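Local coordinates for DUF1987 domain-containing protein (Pseudomonas aeruginosa, PDB 6K4F), which probably acts as the regulatory phosphoprotein of the SiaABC threonine phosphorylation pathway, which controls biofilm formation in response to carbon availability, at residues D46-E49 and R50-D54. Sequence-based numbering, arbitrary orientation.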
loop_
_atom_site.group_PDB
_atom_site.type_symbol
_atom_site.label_atom_id
_atom_site.label_comp_id
_atom_site.label_asym_id
_atom_site.label_seq_id
_atom_site.Cartn_x
_atom_site.Cartn_y
_atom_site.Cartn_z
ATOM N N ASP A 46 -3.957 -10.286 0.360
ATOM C CA ASP A 46 -4.159 -11.372 1.310
ATOM C C ASP A 46 -3.464 -11.086 2.633
ATOM O O ASP A 46 -4.047 -11.271 3.704
ATOM C CB ASP A 46 -3.647 -12.679 0.692
ATOM C CG ASP A 46 -4.128 -13.911 1.431
ATOM O OD1 ASP A 46 -3.519 -14.267 2.466
ATOM O OD2 ASP A 46 -5.107 -14.534 0.964
ATOM N N TRP A 47 -2.206 -10.635 2.579
ATOM C CA TRP A 47 -1.468 -10.355 3.807
ATOM C C TRP A 47 -2.160 -9.265 4.622
ATOM O O TRP A 47 -2.284 -9.371 5.849
ATOM C CB TRP A 47 -0.029 -9.960 3.460
ATOM C CG TRP A 47 0.902 -9.827 4.639
ATOM C CD1 TRP A 47 1.690 -10.796 5.170
ATOM C CD2 TRP A 47 1.144 -8.643 5.409
ATOM N NE1 TRP A 47 2.410 -10.298 6.232
ATOM C CE2 TRP A 47 2.102 -8.974 6.393
ATOM C CE3 TRP A 47 0.653 -7.335 5.357
ATOM C CZ2 TRP A 47 2.562 -8.047 7.335
ATOM C CZ3 TRP A 47 1.113 -6.412 6.287
ATOM C CH2 TRP A 47 2.063 -6.768 7.258
ATOM N N VAL A 48 -2.649 -8.230 3.951
ATOM C CA VAL A 48 -3.344 -7.161 4.664
ATOM C C VAL A 48 -4.616 -7.699 5.301
ATOM O O VAL A 48 -4.910 -7.421 6.471
ATOM C CB VAL A 48 -3.635 -5.989 3.713
ATOM C CG1 VAL A 48 -4.549 -4.948 4.405
ATOM C CG2 VAL A 48 -2.333 -5.353 3.260
ATOM N N GLU A 49 -5.383 -8.492 4.539
ATOM C CA GLU A 49 -6.596 -9.114 5.070
ATOM C C GLU A 49 -6.294 -9.905 6.334
ATOM O O GLU A 49 -6.986 -9.769 7.349
ATOM C CB GLU A 49 -7.217 -10.038 4.021
ATOM C CG GLU A 49 -8.145 -9.387 3.023
ATOM C CD GLU A 49 -8.542 -10.344 1.902
ATOM O OE1 GLU A 49 -9.180 -9.895 0.927
ATOM O OE2 GLU A 49 -8.206 -11.547 1.994
ATOM N N ARG A 50 -5.261 -10.753 6.283
ATOM C CA ARG A 50 -4.917 -11.576 7.437
ATOM C C ARG A 50 -4.449 -10.722 8.608
ATOM O O ARG A 50 -4.804 -10.997 9.759
ATOM C CB ARG A 50 -3.860 -12.614 7.051
ATOM C CG ARG A 50 -4.355 -13.638 6.017
ATOM C CD ARG A 50 -3.352 -14.757 5.763
ATOM N NE ARG A 50 -2.288 -14.367 4.840
ATOM C CZ ARG A 50 -1.044 -14.156 5.230
ATOM N NH1 ARG A 50 -0.737 -14.297 6.512
ATOM N NH2 ARG A 50 -0.120 -13.800 4.357
ATOM N N PHE A 51 -3.674 -9.667 8.338
ATOM C CA PHE A 51 -3.217 -8.806 9.420
ATOM C C PHE A 51 -4.394 -8.155 10.133
ATOM O O PHE A 51 -4.393 -8.024 11.365
ATOM C CB PHE A 51 -2.265 -7.736 8.884
ATOM C CG PHE A 51 -1.713 -6.833 9.952
ATOM C CD1 PHE A 51 -0.527 -7.150 10.597
ATOM C CD2 PHE A 51 -2.391 -5.676 10.328
ATOM C CE1 PHE A 51 -0.016 -6.334 11.592
ATOM C CE2 PHE A 51 -1.889 -4.853 11.322
ATOM C CZ PHE A 51 -0.703 -5.180 11.956
ATOM N N LEU A 52 -5.404 -7.734 9.372
ATOM C CA LEU A 52 -6.578 -7.105 9.969
ATOM C C LEU A 52 -7.402 -8.112 10.756
ATOM O O LEU A 52 -7.981 -7.774 11.795
ATOM C CB LEU A 52 -7.426 -6.461 8.872
ATOM C CG LEU A 52 -6.688 -5.370 8.104
ATOM C CD1 LEU A 52 -7.487 -4.916 6.892
ATOM C CD2 LEU A 52 -6.367 -4.195 9.029
ATOM N N ALA A 53 -7.457 -9.357 10.282
ATOM C CA ALA A 53 -8.319 -10.359 10.894
ATOM C C ALA A 53 -7.708 -10.942 12.162
ATOM O O ALA A 53 -8.434 -11.259 13.109
ATOM C CB ALA A 53 -8.619 -11.475 9.892
ATOM N N ASP A 54 -6.385 -11.090 12.209
ATOM C CA ASP A 54 -5.759 -11.804 13.314
ATOM C C ASP A 54 -5.518 -10.938 14.542
ATOM O O ASP A 54 -5.047 -11.463 15.557
ATOM C CB ASP A 54 -4.430 -12.426 12.870
ATOM C CG ASP A 54 -4.570 -13.305 11.637
ATOM O OD1 ASP A 54 -5.713 -13.587 11.219
ATOM O OD2 ASP A 54 -3.526 -13.715 11.086
#
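The last two turns of helix 37-53, which packs beside helix 70-88 in this SiaC-family fold, are tied by an i to i+4 salt bridge between Asp46 and Arg50. Arg50 NE gives its hydrogen to Asp46 OD1 at 2.7 Å; the oxygen lies in the guanidinium plane and is met nearly along its C-O axis, while the carboxylate plane is turned 40° from that of the guanidinium. The bend at chi3 (-81°) folds the arginine back toward the preceding turn, bringing one guanidinium face over Trp47 CA. Arg50 NH2 comes within 3.6 Å of Trp47 CD1, with indole and guanidinium planes almost perpendicular. Trp47 and Phe51, one turn apart, both send CG anti to the backbone N. The six-membered ring of Trp47 and the ring of Phe51 lie 20° from parallel, but their centroids are 5.7 Å apart and offset, leaving little overlap; Phe51 CB, rather than its ring, sits over an indole face. Trp21 meets both rings edge-to-face, and the indole NE1 is held by Ser4 O. The side chains of Val48 and Leu52 lie alongside each other and touch Leu83 and Ala86 of helix 70-88, respectively. The i to i+4 backbone bonds include Ala53 N to Glu49 O at 3.0 Å. Between the two aliphatic side chains, Val48 CG1 meets Leu52 CD1 at 3.8 Å.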